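Local coordinates for E3 SUMO-protein ligase SIZ1 (Saccharomyces cerevisiae, PDB 3I2D) that acts as a SUMO E3 ligase, promoting attachment of the modifier SUMO (Smt3) to septins and PCNA through an SP-RING zinc finger that engages the E2 enzyme UBC9, at residues L229-T232 with L233-D236; H174-P177 with Y178-N182. One frame throughout, in Å; residues are numbered along the deposited sequence.

Contact 1. Residues L229-T232 with L233-D236; sequences LKKT and LRED
Arg234 folds its side chain back along the last turn of the helix onto Lys230 and Lys231; its first carbons meet carbonyl oxygens and its guanidinium meets Lys231. Arg234 CB lies 3.6 Å from Lys231 O and about as far from Lys230 O; Arg234 CG, anti to its own carbonyl carbon (chi1 -80°), comes within 3.2 Å of Lys230 O. A bend at chi3 (-62°) then turns the guanidinium back, and Lys231 CA sits over one face, displaced toward its rim and 3.7 Å from Arg234 CZ. At the tip, Arg234 NH2 is 3.8 Å from Lys231 CG. Long chains suit this exposed flank: they pack through their methylene groups while the like charges stay apart, Lys231 NZ being 5.9 Å from Arg234 NH2.

Leucines serve the flank facing the protein. Leu233 CD1 approaches Leu229 CD1 at 4.4 Å; Leu229 packs on Leu271, and Leu233 on Thr244 and Ser327. Beside them Leu233 N donates a nearly straight bond to Leu229 O (3.1 Å), whereas Arg234 N makes weak bonds to the carbonyl oxygens of both Lys230 and Lys231. Thr232 OG1 hydrogen-bonds Tyr228 O, as a helix threonine can one turn back. The i to i+4 leucine pair marks the buried side of an amphipathic alpha-helix, 222-234, whose last turn is loosely bonded where the chain enters the predicted SP-RING-type zinc finger.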
loop_
_atom_site.group_PDB
_atom_site.type_symbol
_atom_site.label_atom_id
_atom_site.label_comp_id
_atom_site.label_asym_id
_atom_site.label_seq_id
_atom_site.Cartn_x
_atom_site.Cartn_y
_atom_site.Cartn_z
ATOM N N LEU A 229 18.568 10.697 -22.865
ATOM C CA LEU A 229 20.011 10.813 -22.692
ATOM C C LEU A 229 20.612 11.884 -23.607
ATOM O O LEU A 229 21.626 12.496 -23.274
ATOM C CB LEU A 229 20.678 9.464 -22.962
ATOM C CG LEU A 229 22.204 9.480 -22.890
ATOM C CD1 LEU A 229 22.661 9.709 -21.467
ATOM C CD2 LEU A 229 22.737 8.176 -23.393
ATOM N N LYS A 230 19.994 12.098 -24.764
ATOM C CA LYS A 230 20.469 13.108 -25.705
ATOM C C LYS A 230 19.933 14.485 -25.311
ATOM O O LYS A 230 20.664 15.475 -25.364
ATOM C CB LYS A 230 20.044 12.758 -27.132
ATOM C CG LYS A 230 20.848 11.616 -27.746
ATOM C CD LYS A 230 20.220 11.137 -29.053
ATOM C CE LYS A 230 21.076 10.079 -29.747
ATOM N NZ LYS A 230 22.349 10.660 -30.258
ATOM N N LYS A 231 18.663 14.546 -24.914
ATOM C CA LYS A 231 18.061 15.806 -24.477
ATOM C C LYS A 231 18.873 16.293 -23.281
ATOM O O LYS A 231 19.155 17.479 -23.140
ATOM C CB LYS A 231 16.600 15.596 -24.059
ATOM C CG LYS A 231 15.917 16.827 -23.463
ATOM C CD LYS A 231 14.451 16.546 -23.112
ATOM C CE LYS A 231 13.635 16.155 -24.360
ATOM N NZ LYS A 231 12.199 15.805 -24.083
ATOM N N THR A 232 19.251 15.359 -22.420
ATOM C CA THR A 232 20.045 15.682 -21.251
ATOM C C THR A 232 21.404 16.252 -21.668
ATOM O O THR A 232 21.678 17.436 -21.460
ATOM C CB THR A 232 20.247 14.420 -20.383
ATOM O OG1 THR A 232 18.998 14.057 -19.788
ATOM C CG2 THR A 232 21.274 14.657 -19.288
ATOM N N LEU A 233 22.238 15.409 -22.274
ATOM C CA LEU A 233 23.576 15.804 -22.704
ATOM C C LEU A 233 23.673 17.087 -23.520
ATOM O O LEU A 233 24.779 17.583 -23.747
ATOM C CB LEU A 233 24.246 14.668 -23.483
ATOM C CG LEU A 233 24.725 13.480 -22.647
ATOM C CD1 LEU A 233 25.431 12.477 -23.539
ATOM C CD2 LEU A 233 25.663 13.969 -21.552
ATOM N N ARG A 234 22.540 17.624 -23.967
ATOM C CA ARG A 234 22.573 18.861 -24.743
ATOM C C ARG A 234 22.859 20.078 -23.860
ATOM O O ARG A 234 23.817 20.817 -24.113
ATOM C CB ARG A 234 21.267 19.062 -25.516
ATOM C CG ARG A 234 21.191 18.251 -26.804
ATOM C CD ARG A 234 20.244 18.897 -27.810
ATOM N NE ARG A 234 18.868 18.973 -27.323
ATOM C CZ ARG A 234 17.979 17.989 -27.421
ATOM N NH1 ARG A 234 18.312 16.839 -27.997
ATOM N NH2 ARG A 234 16.755 18.155 -26.937
ATOM N N GLU A 235 22.042 20.288 -22.827
ATOM C CA GLU A 235 22.262 21.416 -21.922
ATOM C C GLU A 235 23.592 21.248 -21.198
ATOM O O GLU A 235 23.685 20.499 -20.221
ATOM C CB GLU A 235 21.134 21.529 -20.892
ATOM C CG GLU A 235 19.846 22.111 -21.443
ATOM C CD GLU A 235 19.026 21.098 -22.215
ATOM O OE1 GLU A 235 18.287 20.319 -21.572
ATOM O OE2 GLU A 235 19.124 21.079 -23.462
ATOM N N ASP A 236 24.616 21.945 -21.688
ATOM C CA ASP A 236 25.954 21.878 -21.105
ATOM C C ASP A 236 26.496 23.268 -20.757
ATOM O O ASP A 236 25.729 24.218 -20.581
ATOM C CB ASP A 236 26.914 21.174 -22.075
ATOM C CG ASP A 236 27.357 19.802 -21.575
ATOM O OD1 ASP A 236 26.493 18.907 -21.418
ATOM O OD2 ASP A 236 28.573 19.625 -21.339
#

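Contact 2. Residues H174-P177 with Y178-N182; sequences HLKP and YTQQN
Asn182 reaches back across the bend to Lys176, and a single side-chain hydrogen bond joins the two arms. Lys176 N donates to Asn182 OD1 at 2.8 Å, with an N-H...O angle of 162°; the donor lies in the carbonyl plane, on a lone pair. The same oxygen also accepts a bond from Asn148 ND2, so two donors grip this buried amide oxygen. Asparagine suits the place because its short amide side chain reaches a backbone N-H across the bend and takes it at its carbonyl oxygen.

Van der Waals packing of a methyl on the amide accompanies the bond. Leu175 crosses Asn182 at about a right angle, Leu175 CD2 lying 3.5 Å from Asn182 ND2, and the leucine side chain also packs on Phe100, Leu102 and Leu110. The amide thus has a hydrocarbon neighbour.

A third group consists of van der Waals contacts between long or rigid side chains nearer the surface. Gln180, with CG anti to its backbone N (chi1 -172°) and the chain extended beyond, runs beside the Pro177 ring, pointing the same way; Gln180 NE2 lies 3.3 Å from Pro177 CD. Gln180 OE1 meets Lys176 CD at 3.4 Å, and Lys176 CD is also 3.4 Å from Gln181 O. Proline offers a rigid ring along which the Gln180 amide lies, while the flexible Lys176 packs on the other part of that amide.

A side-chain-to-backbone bond thus closes an irregular connection between strands, here from strand 169-170 to strand 182-191 of the PINIT domain.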
loop_
_atom_site.group_PDB
_atom_site.type_symbol
_atom_site.label_atom_id
_atom_site.label_comp_id
_atom_site.label_asym_id
_atom_site.label_seq_id
_atom_site.Cartn_x
_atom_site.Cartn_y
_atom_site.Cartn_z
ATOM N N HIS A 174 -6.462 -14.051 17.012
ATOM C CA HIS A 174 -7.227 -14.214 18.250
ATOM C C HIS A 174 -8.636 -14.737 18.040
ATOM O O HIS A 174 -9.460 -14.704 18.954
ATOM C CB HIS A 174 -7.287 -12.886 19.006
ATOM C CG HIS A 174 -5.944 -12.271 19.218
ATOM N ND1 HIS A 174 -5.012 -12.811 20.077
ATOM C CD2 HIS A 174 -5.340 -11.221 18.614
ATOM C CE1 HIS A 174 -3.887 -12.123 19.986
ATOM N NE2 HIS A 174 -4.060 -11.155 19.105
ATOM N N LEU A 175 -8.924 -15.207 16.833
ATOM C CA LEU A 175 -10.241 -15.764 16.565
ATOM C C LEU A 175 -10.325 -17.091 17.320
ATOM O O LEU A 175 -9.294 -17.725 17.583
ATOM C CB LEU A 175 -10.432 -16.023 15.067
ATOM C CG LEU A 175 -10.747 -14.838 14.155
ATOM C CD1 LEU A 175 -10.772 -15.318 12.718
ATOM C CD2 LEU A 175 -12.088 -14.223 14.532
ATOM N N LYS A 176 -11.540 -17.497 17.686
ATOM C CA LYS A 176 -11.736 -18.767 18.376
ATOM C C LYS A 176 -11.950 -19.843 17.301
ATOM O O LYS A 176 -12.109 -19.514 16.121
ATOM C CB LYS A 176 -12.943 -18.681 19.314
ATOM C CG LYS A 176 -12.645 -18.008 20.649
ATOM C CD LYS A 176 -13.895 -17.957 21.533
ATOM C CE LYS A 176 -13.596 -17.369 22.910
ATOM N NZ LYS A 176 -12.509 -18.120 23.594
ATOM N N PRO A 177 -11.933 -21.138 17.688
ATOM C CA PRO A 177 -12.120 -22.261 16.753
ATOM C C PRO A 177 -13.452 -22.325 15.993
ATOM O O PRO A 177 -14.522 -22.141 16.568
ATOM C CB PRO A 177 -11.898 -23.483 17.642
ATOM C CG PRO A 177 -10.886 -22.987 18.650
ATOM C CD PRO A 177 -11.468 -21.633 19.002
ATOM N N TYR A 178 -13.352 -22.591 14.692
ATOM C CA TYR A 178 -14.483 -22.704 13.762
ATOM C C TYR A 178 -15.878 -22.435 14.332
ATOM O O TYR A 178 -16.444 -21.359 14.120
ATOM C CB TYR A 178 -14.472 -24.093 13.108
ATOM C CG TYR A 178 -15.438 -24.230 11.955
ATOM C CD1 TYR A 178 -15.240 -23.518 10.768
ATOM C CD2 TYR A 178 -16.563 -25.045 12.055
ATOM C CE1 TYR A 178 -16.142 -23.614 9.708
ATOM C CE2 TYR A 178 -17.476 -25.149 11.002
ATOM C CZ TYR A 178 -17.258 -24.429 9.834
ATOM O OH TYR A 178 -18.162 -24.514 8.804
ATOM N N THR A 179 -16.431 -23.439 15.019
ATOM C CA THR A 179 -17.760 -23.360 15.644
ATOM C C THR A 179 -17.633 -22.857 17.083
ATOM O O THR A 179 -17.567 -23.645 18.029
ATOM C CB THR A 179 -18.469 -24.746 15.695
ATOM O OG1 THR A 179 -17.595 -25.714 16.299
ATOM C CG2 THR A 179 -18.879 -25.201 14.301
ATOM N N GLN A 180 -17.598 -21.541 17.234
ATOM C CA GLN A 180 -17.472 -20.915 18.538
ATOM C C GLN A 180 -17.497 -19.408 18.313
ATOM O O GLN A 180 -16.642 -18.852 17.621
ATOM C CB GLN A 180 -16.160 -21.347 19.196
ATOM C CG GLN A 180 -16.003 -20.916 20.639
ATOM C CD GLN A 180 -14.805 -21.572 21.306
ATOM O OE1 GLN A 180 -14.417 -21.208 22.421
ATOM N NE2 GLN A 180 -14.215 -22.550 20.626
ATOM N N GLN A 181 -18.506 -18.764 18.888
ATOM C CA GLN A 181 -18.697 -17.328 18.766
ATOM C C GLN A 181 -17.469 -16.506 19.138
ATOM O O GLN A 181 -16.713 -16.856 20.051
ATOM C CB GLN A 181 -19.882 -16.897 19.623
ATOM C CG GLN A 181 -19.997 -15.406 19.786
ATOM C CD GLN A 181 -20.950 -15.028 20.894
ATOM O OE1 GLN A 181 -22.147 -15.284 20.800
ATOM N NE2 GLN A 181 -20.423 -14.422 21.958
ATOM N N ASN A 182 -17.285 -15.409 18.408
ATOM C CA ASN A 182 -16.175 -14.492 18.620
ATOM C C ASN A 182 -16.718 -13.192 19.168
ATOM O O ASN A 182 -17.850 -12.806 18.873
ATOM C CB ASN A 182 -15.458 -14.203 17.303
ATOM C CG ASN A 182 -14.535 -15.320 16.887
ATOM O OD1 ASN A 182 -13.541 -15.613 17.563
ATOM N ND2 ASN A 182 -14.853 -15.955 15.764
#

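In the fold
The two contacts lie on opposite sides of the chain's centre, their own centres 64 Å apart and their nearest atoms about 52 Å apart, so neither touches the other. Contact 2 comes first in sequence, in the PINIT domain, where its loop leads from a short strand of one four-stranded antiparallel sheet into strand 182-191 of the other. Contact 1 follows at the end of helix 222-234, at the edge of the predicted SP-RING-type region, which includes part of 233-236. It alone is near the metal: the side chain of Thr232 is about 13 Å from the zinc ion and about 8 Å from that of His270, which binds zinc with Cys268, Cys291 and Cys294. Neither contact supplies a zinc ligand.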